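Local coordinates for structural PPIase-like protein L605 (Mimivirus, PDB 2OSE), which is a cyclophilin-type protein that probably catalyses peptidyl-prolyl cis-trans isomerisation and may bind cyclosporin A, at residues 34-39 against 170-175; 21-26 against 196-201; 86-91 against 157-162. All blocks are in the same frame, centred on the assembly; numbering follows the deposited sequence.

Contact 1: 34-39 against 170-175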
# COMPACT_ATOMS: atom_id res chain seq x y z
N LYS A 34 -14.57 -3.81 27.62
CA LYS A 34 -15.58 -4.73 28.11
C LYS A 34 -16.31 -5.39 26.92
O LYS A 34 -16.82 -4.68 26.07
CB LYS A 34 -16.61 -3.96 28.93
CG LYS A 34 -17.68 -4.85 29.57
CD LYS A 34 -18.61 -4.01 30.48
CE LYS A 34 -19.89 -3.53 29.87
NZ LYS A 34 -21.00 -3.41 30.91
N LEU A 35 -16.38 -6.71 26.91
CA LEU A 35 -16.98 -7.44 25.80
C LEU A 35 -18.41 -7.88 26.14
O LEU A 35 -18.79 -7.98 27.33
CB LEU A 35 -16.12 -8.65 25.41
CG LEU A 35 -14.79 -8.12 24.83
CD1 LEU A 35 -13.66 -8.43 25.81
CD2 LEU A 35 -14.50 -8.68 23.52
N PHE A 36 -19.19 -8.12 25.10
CA PHE A 36 -20.60 -8.47 25.25
C PHE A 36 -20.71 -9.88 24.68
O PHE A 36 -20.93 -10.04 23.49
CB PHE A 36 -21.54 -7.52 24.50
CG PHE A 36 -21.19 -6.02 24.62
CD1 PHE A 36 -20.93 -5.43 25.86
CD2 PHE A 36 -21.18 -5.22 23.49
CE1 PHE A 36 -20.64 -4.07 25.95
CE2 PHE A 36 -20.90 -3.88 23.57
CZ PHE A 36 -20.62 -3.29 24.79
N ARG A 37 -20.49 -10.90 25.50
CA ARG A 37 -20.45 -12.27 25.00
C ARG A 37 -21.77 -12.62 24.32
O ARG A 37 -21.74 -13.37 23.35
CB ARG A 37 -20.12 -13.27 26.11
CG ARG A 37 -19.74 -14.66 25.62
CD ARG A 37 -19.75 -15.68 26.77
NE ARG A 37 -19.16 -16.95 26.37
CZ ARG A 37 -19.86 -18.02 25.98
NH1 ARG A 37 -21.17 -17.96 25.94
NH2 ARG A 37 -19.24 -19.15 25.62
N ASP A 38 -22.89 -12.03 24.80
CA ASP A 38 -24.25 -12.23 24.18
C ASP A 38 -24.44 -11.62 22.78
O ASP A 38 -25.48 -11.79 22.15
CB ASP A 38 -25.43 -11.80 25.10
CG ASP A 38 -25.46 -10.29 25.44
OD1 ASP A 38 -25.12 -9.40 24.63
OD2 ASP A 38 -25.91 -9.99 26.58
N ALA A 39 -23.44 -10.90 22.31
CA ALA A 39 -23.48 -10.36 20.96
C ALA A 39 -23.11 -11.45 19.96
O ALA A 39 -23.65 -11.48 18.85
CB ALA A 39 -22.52 -9.15 20.85
N ILE A 170 -18.93 -6.13 19.33
CA ILE A 170 -18.78 -7.14 20.38
C ILE A 170 -18.26 -6.56 21.72
O ILE A 170 -18.06 -7.31 22.67
CB ILE A 170 -17.84 -8.30 19.96
CG1 ILE A 170 -16.44 -7.80 19.57
CG2 ILE A 170 -18.46 -9.17 18.79
CD1 ILE A 170 -15.42 -8.88 19.75
N GLY A 171 -18.07 -5.23 21.80
CA GLY A 171 -17.50 -4.65 23.00
C GLY A 171 -17.38 -3.15 22.95
O GLY A 171 -17.67 -2.53 21.92
N GLN A 172 -16.91 -2.55 24.06
CA GLN A 172 -16.68 -1.10 24.16
C GLN A 172 -15.43 -0.87 25.00
O GLN A 172 -15.16 -1.61 25.91
CB GLN A 172 -17.84 -0.40 24.88
CG GLN A 172 -18.00 -0.88 26.35
CD GLN A 172 -19.10 -0.16 27.11
OE1 GLN A 172 -18.99 1.04 27.43
NE2 GLN A 172 -20.17 -0.89 27.43
N VAL A 173 -14.73 0.22 24.72
CA VAL A 173 -13.61 0.70 25.51
C VAL A 173 -14.17 1.40 26.73
O VAL A 173 -14.94 2.33 26.58
CB VAL A 173 -12.74 1.68 24.66
CG1 VAL A 173 -11.62 2.30 25.53
CG2 VAL A 173 -12.11 0.95 23.44
N TYR A 174 -13.82 0.95 27.93
CA TYR A 174 -14.30 1.66 29.15
C TYR A 174 -13.17 2.44 29.87
O TYR A 174 -13.41 3.11 30.89
CB TYR A 174 -15.03 0.70 30.11
CG TYR A 174 -14.14 -0.41 30.69
CD1 TYR A 174 -13.44 -0.21 31.87
CD2 TYR A 174 -13.95 -1.62 30.01
CE1 TYR A 174 -12.60 -1.21 32.38
CE2 TYR A 174 -13.14 -2.62 30.52
CZ TYR A 174 -12.46 -2.40 31.71
OH TYR A 174 -11.64 -3.37 32.21
N GLY A 175 -11.96 2.36 29.32
CA GLY A 175 -10.80 3.08 29.82
C GLY A 175 -9.82 3.23 28.66
O GLY A 175 -9.60 2.27 27.92
O HOH W 1 -21.77 -0.50 29.73

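Contact 2: 21-26 against 196-201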
# COMPACT_ATOMS: atom_id res chain seq x y z
N ILE A 21 -0.93 0.04 23.96
CA ILE A 21 -0.70 0.50 22.58
C ILE A 21 0.73 1.04 22.54
O ILE A 21 1.13 1.79 23.43
CB ILE A 21 -1.70 1.60 22.12
CG1 ILE A 21 -3.16 1.15 22.40
CG2 ILE A 21 -1.52 1.97 20.61
CD1 ILE A 21 -3.66 0.09 21.42
N VAL A 22 1.50 0.56 21.57
CA VAL A 22 2.95 0.84 21.51
C VAL A 22 3.20 1.64 20.23
O VAL A 22 2.57 1.41 19.20
CB VAL A 22 3.78 -0.50 21.54
CG1 VAL A 22 5.30 -0.28 21.22
CG2 VAL A 22 3.61 -1.20 22.89
N LEU A 23 4.11 2.60 20.32
CA LEU A 23 4.61 3.32 19.14
C LEU A 23 6.10 3.56 19.34
O LEU A 23 6.52 4.16 20.35
CB LEU A 23 3.89 4.66 18.98
CG LEU A 23 4.42 5.68 17.95
CD1 LEU A 23 4.01 5.26 16.59
CD2 LEU A 23 3.93 7.08 18.25
N ASN A 24 6.91 3.04 18.44
CA ASN A 24 8.37 3.21 18.52
C ASN A 24 8.97 2.68 19.80
O ASN A 24 9.77 3.36 20.47
CB ASN A 24 8.74 4.68 18.32
CG ASN A 24 8.42 5.16 16.93
OD1 ASN A 24 8.57 4.41 15.96
ND2 ASN A 24 7.98 6.41 16.82
N ASN A 25 8.57 1.46 20.15
CA ASN A 25 9.06 0.78 21.34
C ASN A 25 8.72 1.40 22.69
O ASN A 25 9.29 1.00 23.72
CB ASN A 25 10.57 0.47 21.22
CG ASN A 25 10.86 -0.53 20.13
OD1 ASN A 25 11.57 -0.24 19.16
ND2 ASN A 25 10.27 -1.72 20.26
N GLU A 26 7.79 2.36 22.68
CA GLU A 26 7.27 3.02 23.88
C GLU A 26 5.74 2.80 23.97
O GLU A 26 5.02 3.00 23.00
CB GLU A 26 7.57 4.53 23.81
CG GLU A 26 6.34 5.38 23.36
CD GLU A 26 6.65 6.65 22.59
OE1 GLU A 26 6.90 6.58 21.34
OE2 GLU A 26 6.58 7.74 23.24
N PRO A 196 2.56 6.87 11.45
CA PRO A 196 3.36 6.04 12.34
C PRO A 196 2.77 4.62 12.44
O PRO A 196 1.61 4.44 12.12
CB PRO A 196 3.27 6.78 13.69
CG PRO A 196 2.02 7.61 13.60
CD PRO A 196 1.90 7.99 12.16
N THR A 197 3.58 3.62 12.80
CA THR A 197 3.08 2.24 12.99
C THR A 197 2.77 1.92 14.45
O THR A 197 3.67 1.82 15.29
CB THR A 197 4.00 1.20 12.34
OG1 THR A 197 3.93 1.36 10.93
CG2 THR A 197 3.53 -0.24 12.67
N PHE A 198 1.48 1.77 14.75
CA PHE A 198 1.05 1.40 16.10
C PHE A 198 0.98 -0.10 16.24
O PHE A 198 0.66 -0.82 15.29
CB PHE A 198 -0.34 2.02 16.39
CG PHE A 198 -0.33 3.52 16.36
CD1 PHE A 198 0.17 4.24 17.44
CD2 PHE A 198 -0.78 4.21 15.27
CE1 PHE A 198 0.20 5.62 17.41
CE2 PHE A 198 -0.75 5.61 15.23
CZ PHE A 198 -0.27 6.31 16.29
N SER A 199 1.21 -0.59 17.45
CA SER A 199 1.06 -2.03 17.68
C SER A 199 0.51 -2.29 19.05
O SER A 199 0.46 -1.39 19.90
CB SER A 199 2.41 -2.74 17.49
OG SER A 199 3.38 -2.09 18.29
N ILE A 200 0.11 -3.54 19.27
CA ILE A 200 -0.35 -3.99 20.57
C ILE A 200 0.85 -4.47 21.38
O ILE A 200 1.69 -5.24 20.86
CB ILE A 200 -1.41 -5.14 20.41
CG1 ILE A 200 -2.61 -4.64 19.57
CG2 ILE A 200 -1.84 -5.70 21.76
CD1 ILE A 200 -3.60 -5.80 19.05
N GLY A 201 0.97 -3.98 22.62
CA GLY A 201 1.96 -4.47 23.58
C GLY A 201 1.37 -5.53 24.47
O GLY A 201 0.60 -6.37 24.00
O HOH W 2 4.78 -0.35 17.17

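Contact 3: 86-91 against 157-162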
# COMPACT_ATOMS: atom_id res chain seq x y z
N HIS A 86 -8.19 8.19 9.98
CA HIS A 86 -8.46 9.40 10.80
C HIS A 86 -9.95 9.65 10.94
O HIS A 86 -10.72 9.58 9.95
CB HIS A 86 -7.71 10.62 10.21
CG HIS A 86 -7.93 11.91 10.95
ND1 HIS A 86 -7.30 12.21 12.15
CD2 HIS A 86 -8.63 13.02 10.62
CE1 HIS A 86 -7.67 13.41 12.56
NE2 HIS A 86 -8.47 13.93 11.64
N ASN A 87 -10.38 9.94 12.18
CA ASN A 87 -11.79 10.25 12.51
C ASN A 87 -12.74 9.08 12.28
O ASN A 87 -13.96 9.26 12.28
CB ASN A 87 -12.33 11.47 11.74
CG ASN A 87 -11.82 12.78 12.26
OD1 ASN A 87 -11.96 13.82 11.60
ND2 ASN A 87 -11.24 12.77 13.44
N ASN A 88 -12.18 7.88 12.08
CA ASN A 88 -13.00 6.71 11.81
C ASN A 88 -12.65 5.52 12.67
O ASN A 88 -13.39 5.23 13.63
CB ASN A 88 -13.01 6.33 10.32
CG ASN A 88 -13.76 7.30 9.49
OD1 ASN A 88 -14.96 7.10 9.17
ND2 ASN A 88 -13.10 8.41 9.16
N TYR A 89 -11.55 4.84 12.37
CA TYR A 89 -11.23 3.55 13.02
C TYR A 89 -9.78 3.16 12.95
O TYR A 89 -9.00 3.73 12.16
CB TYR A 89 -12.07 2.38 12.43
CG TYR A 89 -12.04 2.30 10.89
CD1 TYR A 89 -10.90 1.83 10.23
CD2 TYR A 89 -13.16 2.66 10.13
CE1 TYR A 89 -10.86 1.75 8.80
CE2 TYR A 89 -13.13 2.58 8.70
CZ TYR A 89 -11.97 2.14 8.07
OH TYR A 89 -11.93 2.08 6.69
N ILE A 90 -9.42 2.17 13.77
CA ILE A 90 -8.14 1.48 13.62
C ILE A 90 -8.48 -0.03 13.57
O ILE A 90 -9.49 -0.43 14.13
CB ILE A 90 -7.17 1.77 14.78
CG1 ILE A 90 -7.80 1.41 16.14
CG2 ILE A 90 -6.70 3.25 14.75
CD1 ILE A 90 -6.85 1.63 17.29
N VAL A 91 -7.62 -0.83 12.94
CA VAL A 91 -7.90 -2.26 12.72
C VAL A 91 -6.64 -3.05 12.98
O VAL A 91 -5.54 -2.61 12.63
CB VAL A 91 -8.46 -2.54 11.28
CG1 VAL A 91 -8.71 -4.01 11.08
CG2 VAL A 91 -9.75 -1.79 11.09
N SER A 157 -19.23 14.21 8.75
CA SER A 157 -17.84 14.34 8.29
C SER A 157 -17.02 13.03 8.22
O SER A 157 -15.87 13.04 7.74
CB SER A 157 -17.09 15.36 9.16
OG SER A 157 -17.38 15.14 10.53
N ASN A 158 -17.58 11.92 8.70
CA ASN A 158 -16.84 10.65 8.60
C ASN A 158 -17.64 9.60 7.84
O ASN A 158 -18.75 9.88 7.38
CB ASN A 158 -16.34 10.15 9.98
CG ASN A 158 -17.47 9.83 10.95
OD1 ASN A 158 -18.49 9.26 10.57
ND2 ASN A 158 -17.28 10.20 12.22
N VAL A 159 -17.10 8.39 7.73
CA VAL A 159 -17.76 7.32 6.98
C VAL A 159 -18.13 6.09 7.81
O VAL A 159 -18.27 4.99 7.29
CB VAL A 159 -16.97 6.91 5.71
CG1 VAL A 159 -17.07 8.04 4.65
CG2 VAL A 159 -15.51 6.54 6.00
N LEU A 160 -18.30 6.28 9.11
CA LEU A 160 -18.70 5.18 9.97
C LEU A 160 -20.12 4.70 9.65
O LEU A 160 -20.40 3.51 9.79
CB LEU A 160 -18.54 5.55 11.46
CG LEU A 160 -17.12 5.81 11.96
CD1 LEU A 160 -17.14 6.15 13.45
CD2 LEU A 160 -16.18 4.63 11.67
N ASP A 161 -21.00 5.60 9.20
CA ASP A 161 -22.32 5.15 8.76
C ASP A 161 -22.30 4.20 7.56
O ASP A 161 -23.30 3.55 7.26
CB ASP A 161 -23.32 6.29 8.57
CG ASP A 161 -22.89 7.28 7.52
OD1 ASP A 161 -22.03 6.98 6.66
OD2 ASP A 161 -23.44 8.41 7.57
N GLU A 162 -21.15 4.11 6.89
CA GLU A 162 -21.04 3.29 5.68
C GLU A 162 -20.60 1.87 5.98
O GLU A 162 -20.57 1.02 5.08
CB GLU A 162 -20.09 3.92 4.66
CG GLU A 162 -20.65 5.17 3.96
CD GLU A 162 -19.62 5.91 3.10
OE1 GLU A 162 -18.60 5.29 2.68
OE2 GLU A 162 -19.81 7.14 2.88

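Contact 1: 34-39 against 170-175
Lys34 and Gln172 form an antiparallel hydrogen-bonded pair, Lys34 N giving its hydrogen to Gln172 O at 2.8 Å and Gln172 N returning one to Lys34 O at 2.9 Å. Leu35 and Gly171 follow as a non-hydrogen-bonded pair, CA to CA 4.0 Å, and Phe36 N then reaches Ile170 O at 2.8 Å from above the carbonyl plane, 37° out of it. The Phe36 ring sets one face on Gly171 CA, a CH-pi contact 3.8 Å from its centroid. Gln172 CG sits between its backbone N and carbonyl carbon (chi1 63°), which brings it against Phe36 CZ and Lys34 O. At the ring's edge lies the Gln172 amide, with NE2 3.5 Å from Phe36 CE1 and the two planes 69° apart. Gln172 NE2 donates to a water at 2.8 Å, which also accepts a weak bond from Lys34 NZ. Tyr174 turns the edge of its ring to Lys34, CD2 lying 3.3 Å from the backbone N. Phe36 stacks on Tyr121 and Tyr174 makes a cation-pi contact with Arg16. Leu35 CD2 and Ile170 CD1 meet among residues of helix 41-52. Opposite Leu129 of strand 128-135, Ile170 and Gly171 form a classic beta bulge. Strands 26-35 and 168-175 of the cyclophilin barrel thus have an apolar side under the helix and a mixed aromatic and polar side, and the missing side chain of Gly171 permits its close pairing with Leu35.

Contact 2: 21-26 against 196-201
Val22 and Ser199, the hydrogen-bonded pair of two antiparallel strands, exchange both their backbone hydrogen bonds, Val22 N to Ser199 O at 2.8 Å and Ser199 N to Val22 O at 3.0 Å. Val22 O has a further, weak partner in a water. That water donates to Thr197 O at 3.1 Å and lies 2.5 Å from Ser199 OG. Ser199 OG, between its own backbone N and carbonyl carbon (chi1 52°), also packs against Val22 CB at 3.6 Å, and on the same face Val22 CG2 packs on Gly201 CA. Two C-H donors supplement the pairing: Ile21 CA approaches Ser199 O, and Phe198 CA approaches Val22 O. At the other edge of 198-201, Phe198 bonds by its backbone to Phe81, and Ile200 to Gly78 and Cys79. A type I' turn from Leu23 to Glu26 closes the hairpin of strands 16-23 and 26-35. Leu23 CD1 lies over a face of the Phe198 ring, 3.9 Å from CE1, and presses on Pro196 CB at an unusually tight 3.4 Å. Strand 16-23 lies between strands 198-205 and 26-35; Ile21, Leu23 and Phe198 meet Ile28 of the latter, and of helix 177-186 Ile21 meets Ile183, Leu23 meets Met186 and Phe198 meets both.

Contact 3: 86-91 against 157-162
A classic beta bulge, in which Asn88 and Tyr89 share Leu85 as their partner across the strands, meets the 157-162 loop where strand 89-92 begins. Asn88 CG is anti to its carbonyl carbon (chi1 -70°), which sets it against Asn158 CB and Val159 N. Asn88 OD1 accepts the backbone N-H of Val159 at 2.9 Å, in the carbonyl plane and on a lone pair, with an N-H...O angle of 153°. The same amide donates from ND2 to His86 O at 2.8 Å, so both its ends are engaged and its rotation is fixed. Here the side chain joins the turn between strands 83-85 and 89-92 of the cyclophilin sheet to the loop that follows strand 147-150. Asn158 comes in obliquely, its amide plane 68° from that of Asn88, and Asn158 CB lies 3.4 Å from Asn88 OD1. Asn158 ND2 bonds to Asp153 O, and OD1 accepts from Arg155 N and, weakly, from Leu160 N. Val159 CG2 presses on Asn88 OD1 at 3.3 Å. Leu160 CD2 lies 3.5 Å from Asn88 O and, at the edge of the Tyr89 ring, 3.9 Å from Tyr89 CD2, the two side chains running past one another in opposite senses. Tyr89 also packs on Ala191 of a neighbouring subunit of the trimer.

Along the chain contact 2 spans the widest loop, contact 1 lies within it, and contact 3 falls within the loop that contact 1 brackets. All three reach the same antiparallel sheet. Contacts 1 and 2 are linked directly, because strands 16-23 and 26-35 follow each other in sequence and pair side by side; their centres are 23 Å apart. Contact 3 is about 19 Å from contact 1 and 21 Å from contact 2, centre to centre, and none touches another. Helix 41-52 packs beside contact 1 and helix 177-186 beside contact 2, while contact 3 ties a loop to the sheet near a neighbouring subunit. Sequence-distant parts of the cyclophilin fold are thereby fastened at three separate places.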